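PDB 4PS2: putative type VI secretion protein, which probably assembles with TssC into the contractile sheath of the type VI secretion system, and is represented here by the C-terminal fragment of TssB. Local coordinates for residues A[3-7]-A[22-26]; A[36-40]-A[73-78]. All coordinates share one frame. Residues are numbered along the deposited sequence.

Contact 1: A[3-7]-A[22-26]; sequences SISLT and QIPRL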
loop_
_atom_site.group_PDB
_atom_site.type_symbol
_atom_site.label_atom_id
_atom_site.label_comp_id
_atom_site.label_asym_id
_atom_site.label_seq_id
_atom_site.Cartn_x
_atom_site.Cartn_y
_atom_site.Cartn_z
ATOM N N SER A 3 -6.191 -9.915 4.140
ATOM C CA SER A 3 -5.626 -10.553 2.952
ATOM C C SER A 3 -5.801 -9.840 1.593
ATOM O O SER A 3 -6.659 -9.018 1.425
ATOM C CB SER A 3 -6.150 -11.974 2.848
ATOM O OG SER A 3 -7.422 -11.971 2.251
ATOM N N ILE A 4 -4.958 -10.187 0.635
ATOM C CA ILE A 4 -4.956 -9.570 -0.693
ATOM C C ILE A 4 -4.532 -10.649 -1.712
ATOM O O ILE A 4 -3.894 -11.627 -1.329
ATOM C CB ILE A 4 -4.098 -8.264 -0.759
ATOM C CG1 ILE A 4 -4.488 -7.389 -1.975
ATOM C CG2 ILE A 4 -2.563 -8.542 -0.711
ATOM C CD1 ILE A 4 -4.137 -5.859 -1.839
ATOM N N SER A 5 -4.889 -10.477 -2.987
ATOM C CA SER A 5 -4.596 -11.488 -4.002
ATOM C C SER A 5 -3.993 -10.934 -5.255
ATOM O O SER A 5 -4.444 -9.898 -5.748
ATOM C CB SER A 5 -5.870 -12.238 -4.376
ATOM O OG SER A 5 -6.288 -13.093 -3.329
ATOM N N LEU A 6 -2.991 -11.652 -5.793
ATOM C CA LEU A 6 -2.391 -11.352 -7.083
ATOM C C LEU A 6 -2.997 -12.386 -8.010
ATOM O O LEU A 6 -2.790 -13.587 -7.808
ATOM C CB LEU A 6 -0.850 -11.485 -7.045
ATOM C CG LEU A 6 -0.054 -11.333 -8.367
ATOM C CD1 LEU A 6 -0.481 -10.094 -9.183
ATOM C CD2 LEU A 6 1.433 -11.282 -8.096
ATOM N N THR A 7 -3.795 -11.934 -8.978
ATOM C CA THR A 7 -4.441 -12.819 -9.930
ATOM C C THR A 7 -3.647 -12.788 -11.230
ATOM O O THR A 7 -3.322 -11.714 -11.725
ATOM C CB THR A 7 -5.935 -12.455 -10.074
ATOM O OG1 THR A 7 -6.550 -12.593 -8.791
ATOM C CG2 THR A 7 -6.680 -13.351 -11.091
ATOM N N GLN A 22 4.425 -6.260 -9.515
ATOM C CA GLN A 22 3.195 -6.621 -8.821
ATOM C C GLN A 22 3.299 -6.918 -7.318
ATOM O O GLN A 22 2.404 -6.512 -6.575
ATOM C CB GLN A 22 2.396 -7.692 -9.599
ATOM C CG GLN A 22 1.909 -7.239 -10.994
ATOM C CD GLN A 22 1.142 -5.923 -10.994
ATOM O OE1 GLN A 22 1.568 -4.927 -11.587
ATOM N NE2 GLN A 22 0.013 -5.869 -10.300
ATOM N N ILE A 23 4.356 -7.640 -6.874
ATOM C CA ILE A 23 4.566 -7.986 -5.445
ATOM C C ILE A 23 4.714 -6.729 -4.535
ATOM O O ILE A 23 3.939 -6.622 -3.590
ATOM C CB ILE A 23 5.711 -9.033 -5.229
ATOM C CG1 ILE A 23 5.412 -10.412 -5.883
ATOM C CG2 ILE A 23 6.154 -9.161 -3.749
ATOM C CD1 ILE A 23 4.106 -11.072 -5.590
ATOM N N PRO A 24 5.628 -5.756 -4.804
ATOM C CA PRO A 24 5.712 -4.561 -3.932
ATOM C C PRO A 24 4.448 -3.689 -3.949
ATOM O O PRO A 24 4.102 -3.089 -2.929
ATOM C CB PRO A 24 6.917 -3.783 -4.493
ATOM C CG PRO A 24 7.644 -4.743 -5.352
ATOM C CD PRO A 24 6.633 -5.678 -5.892
ATOM N N ARG A 25 3.753 -3.638 -5.091
ATOM C CA ARG A 25 2.513 -2.879 -5.247
ATOM C C ARG A 25 1.434 -3.440 -4.321
ATOM O O ARG A 25 0.823 -2.689 -3.562
ATOM C CB ARG A 25 2.069 -2.896 -6.722
ATOM C CG ARG A 25 0.676 -2.323 -6.987
ATOM C CD ARG A 25 0.262 -2.440 -8.455
ATOM N NE ARG A 25 -1.100 -1.932 -8.626
ATOM C CZ ARG A 25 -2.203 -2.672 -8.558
ATOM N NH1 ARG A 25 -2.121 -3.985 -8.399
ATOM N NH2 ARG A 25 -3.393 -2.107 -8.681
ATOM N N LEU A 26 1.215 -4.755 -4.367
ATOM C CA LEU A 26 0.230 -5.430 -3.519
ATOM C C LEU A 26 0.584 -5.378 -2.037
ATOM O O LEU A 26 -0.311 -5.286 -1.188
ATOM C CB LEU A 26 0.027 -6.871 -3.975
ATOM C CG LEU A 26 -0.728 -6.997 -5.296
ATOM C CD1 LEU A 26 -0.628 -8.390 -5.805
ATOM C CD2 LEU A 26 -2.200 -6.586 -5.155
#
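I4, L6 and L26 make most of this apolar contact, and their rotamers explain how an extended strip fits a helix. Residues 3-7 have strand-like backbone angles without belonging to a sheet. The CA-to-CB bonds of I4 and L6 therefore point toward the helix, while those of S5 and T7 point away. I4 is stretched out (chi1 and chi2 both t), which brings its CD1 to 3.9 Å from L26 CD2. L26, in the mt rotamer, forks between I4 and L6, its CD1 lying 3.3 Å from L6 CB. L6 adopts tp and spreads its methyls over the preceding turn, with CD1 3.8 Å from Q22 CB and CD2 3.7 Å from I23 CD1. The CA-to-CB bond of I23 is sideways, and its mm conformation carries CD1 inward to L6. The arrangement is the arm at the N terminus of this C-terminal fragment of TssB lying antiparallel on the first long helix of a helical bundle: the CA path from I4 to L6 opposes that from Q22 to L26. Q22 and L26, one turn apart and joined by the hydrogen bond from L26 N to Q22 O (3.1 Å), share a face. P24, whose nitrogen makes no hydrogen bond to the turn before, kinks the helix and packs on D59, A61 and L62. Further along the helix, I4 touches M29 and L30, and S3 O is hydrogen-bonded to R33 NH1.

Contact 2: A[36-40]-A[73-78]; sequences LRDLK and LVPEKA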
loop_
_atom_site.group_PDB
_atom_site.type_symbol
_atom_site.label_atom_id
_atom_site.label_comp_id
_atom_site.label_asym_id
_atom_site.label_seq_id
_atom_site.Cartn_x
_atom_site.Cartn_y
_atom_site.Cartn_z
ATOM N N LEU A 36 -4.821 2.338 7.378
ATOM C CA LEU A 36 -6.044 3.159 7.349
ATOM C C LEU A 36 -7.107 2.586 8.290
ATOM O O LEU A 36 -7.822 3.349 8.929
ATOM C CB LEU A 36 -6.617 3.261 5.933
ATOM C CG LEU A 36 -5.868 4.166 4.946
ATOM C CD1 LEU A 36 -6.312 3.856 3.506
ATOM C CD2 LEU A 36 -6.120 5.647 5.257
ATOM N N ARG A 37 -7.207 1.253 8.393
ATOM C CA ARG A 37 -8.174 0.632 9.296
ATOM C C ARG A 37 -7.793 0.942 10.743
ATOM O O ARG A 37 -8.673 1.247 11.547
ATOM C CB ARG A 37 -8.282 -0.877 9.048
ATOM C CG ARG A 37 -8.928 -1.188 7.687
ATOM C CD ARG A 37 -9.051 -2.675 7.371
ATOM N NE ARG A 37 -10.028 -3.304 8.257
ATOM C CZ ARG A 37 -11.348 -3.253 8.095
ATOM N NH1 ARG A 37 -11.874 -2.644 7.033
ATOM N NH2 ARG A 37 -12.150 -3.819 8.980
ATOM N N ASP A 38 -6.481 0.897 11.062
ATOM C CA ASP A 38 -5.941 1.219 12.395
ATOM C C ASP A 38 -6.286 2.657 12.750
ATOM O O ASP A 38 -6.834 2.909 13.824
ATOM C CB ASP A 38 -4.406 1.010 12.435
ATOM C CG ASP A 38 -3.964 -0.446 12.398
ATOM O OD1 ASP A 38 -4.787 -1.329 12.726
ATOM O OD2 ASP A 38 -2.798 -0.706 12.010
ATOM N N LEU A 39 -6.018 3.593 11.829
ATOM C CA LEU A 39 -6.337 5.005 12.013
ATOM C C LEU A 39 -7.851 5.209 12.225
ATOM O O LEU A 39 -8.246 5.885 13.184
ATOM C CB LEU A 39 -5.886 5.823 10.802
ATOM C CG LEU A 39 -6.181 7.333 10.888
ATOM C CD1 LEU A 39 -5.205 8.036 11.826
ATOM C CD2 LEU A 39 -6.137 7.979 9.513
ATOM N N LYS A 40 -8.683 4.654 11.312
ATOM C CA LYS A 40 -10.144 4.815 11.393
ATOM C C LYS A 40 -10.753 4.184 12.636
ATOM O O LYS A 40 -11.760 4.694 13.123
ATOM C CB LYS A 40 -10.855 4.373 10.102
ATOM C CG LYS A 40 -10.532 5.274 8.898
ATOM C CD LYS A 40 -10.975 4.644 7.583
ATOM C CE LYS A 40 -10.324 5.251 6.355
ATOM N NZ LYS A 40 -10.925 6.553 5.980
ATOM N N LEU A 73 -5.994 8.319 -0.418
ATOM C CA LEU A 73 -6.889 7.587 0.477
ATOM C C LEU A 73 -6.779 8.095 1.916
ATOM O O LEU A 73 -7.624 7.763 2.752
ATOM C CB LEU A 73 -6.576 6.081 0.426
ATOM C CG LEU A 73 -6.869 5.324 -0.884
ATOM C CD1 LEU A 73 -6.360 3.916 -0.791
ATOM C CD2 LEU A 73 -8.391 5.296 -1.216
ATOM N N VAL A 74 -5.754 8.902 2.216
ATOM C CA VAL A 74 -5.554 9.427 3.575
ATOM C C VAL A 74 -6.600 10.490 3.953
ATOM O O VAL A 74 -6.672 11.512 3.258
ATOM C CB VAL A 74 -4.106 9.947 3.765
ATOM C CG1 VAL A 74 -3.925 10.608 5.130
ATOM C CG2 VAL A 74 -3.093 8.822 3.563
ATOM N N PRO A 75 -7.366 10.325 5.070
ATOM C CA PRO A 75 -8.309 11.398 5.471
ATOM C C PRO A 75 -7.534 12.688 5.753
ATOM O O PRO A 75 -6.397 12.637 6.238
ATOM C CB PRO A 75 -8.966 10.856 6.739
ATOM C CG PRO A 75 -8.717 9.378 6.724
ATOM C CD PRO A 75 -7.401 9.195 6.024
ATOM N N GLU A 76 -8.108 13.836 5.375
ATOM C CA GLU A 76 -7.484 15.158 5.549
ATOM C C GLU A 76 -6.978 15.445 6.962
ATOM O O GLU A 76 -5.903 16.022 7.106
ATOM C CB GLU A 76 -8.427 16.273 5.098
ATOM C CG GLU A 76 -8.524 16.431 3.590
ATOM C CD GLU A 76 -9.699 17.264 3.117
ATOM O OE1 GLU A 76 -9.473 18.211 2.330
ATOM O OE2 GLU A 76 -10.846 16.964 3.519
ATOM N N LYS A 77 -7.729 15.030 7.990
ATOM C CA LYS A 77 -7.365 15.248 9.394
ATOM C C LYS A 77 -6.154 14.446 9.873
ATOM O O LYS A 77 -5.634 14.735 10.953
ATOM C CB LYS A 77 -8.564 14.928 10.288
ATOM N N ALA A 78 -5.689 13.458 9.089
ATOM C CA ALA A 78 -4.507 12.681 9.462
ATOM C C ALA A 78 -3.199 13.377 9.025
ATOM O O ALA A 78 -2.116 12.999 9.487
ATOM C CB ALA A 78 -4.583 11.292 8.865
#
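This is an apolar helix-to-tail contact in a small helical bundle: the loop that follows helix 64-71 folds over the C-terminal end of helix 16-40. About 250 Å² is buried between the segments, and most of the closest approaches are carbon to carbon. L36 and L39 both direct their CA-to-CB bonds toward the tail. L36, buried and in the mt rotamer, places CD1 3.8 Å from L73 CB, and its CD2 comes within 3.6 Å of L73 O and 3.8 Å of P75 CD. L39, in tp, reaches further along the tail, its CD2 sitting 3.9 Å from P75 CD and 3.7 Å from A78 CB. Both leucines, three residues apart on one face of the helix, meet the proline at the same atom, CD. After it a short 3-10 segment, where A78 N donates to P75 O at 3.1 Å, turns the chain so that A78 meets L39. F49 of helix 46-57 touches L39, V74 and A78, helping to enclose them. At the other end, the L73 side chain lies about 6 Å from that of E69, seen to bind zinc in a structure of this protein, though none is bound to this chain in the model. The CA-to-CB bond of K40 is sideways, but its chain bends back at chi4 (m) to lay NZ 3.7 Å from P75 CG.

In the fold
From the N terminus of the fragment, the arm at 3-7 comes first. Contact 1 closes a loop of 14 intervening residues, six of them helical, as the chain turns back and the early turns of helix 16-40 pack against the arm. That same helix then runs on to 36-40, where contact 2 opens. The 32 residues between its segments include helices 46-57 and 64-71, and the tail at 73-78 closes the loop. The contacts are in series, neither nesting nor crossing. The centres of contact 1 and contact 2 are about 21 Å apart, on opposite sides of the chain's centre. Helix 16-40 is their shared element, joined to the fragment's N-terminal arm by one and to the C-terminal tail by the other.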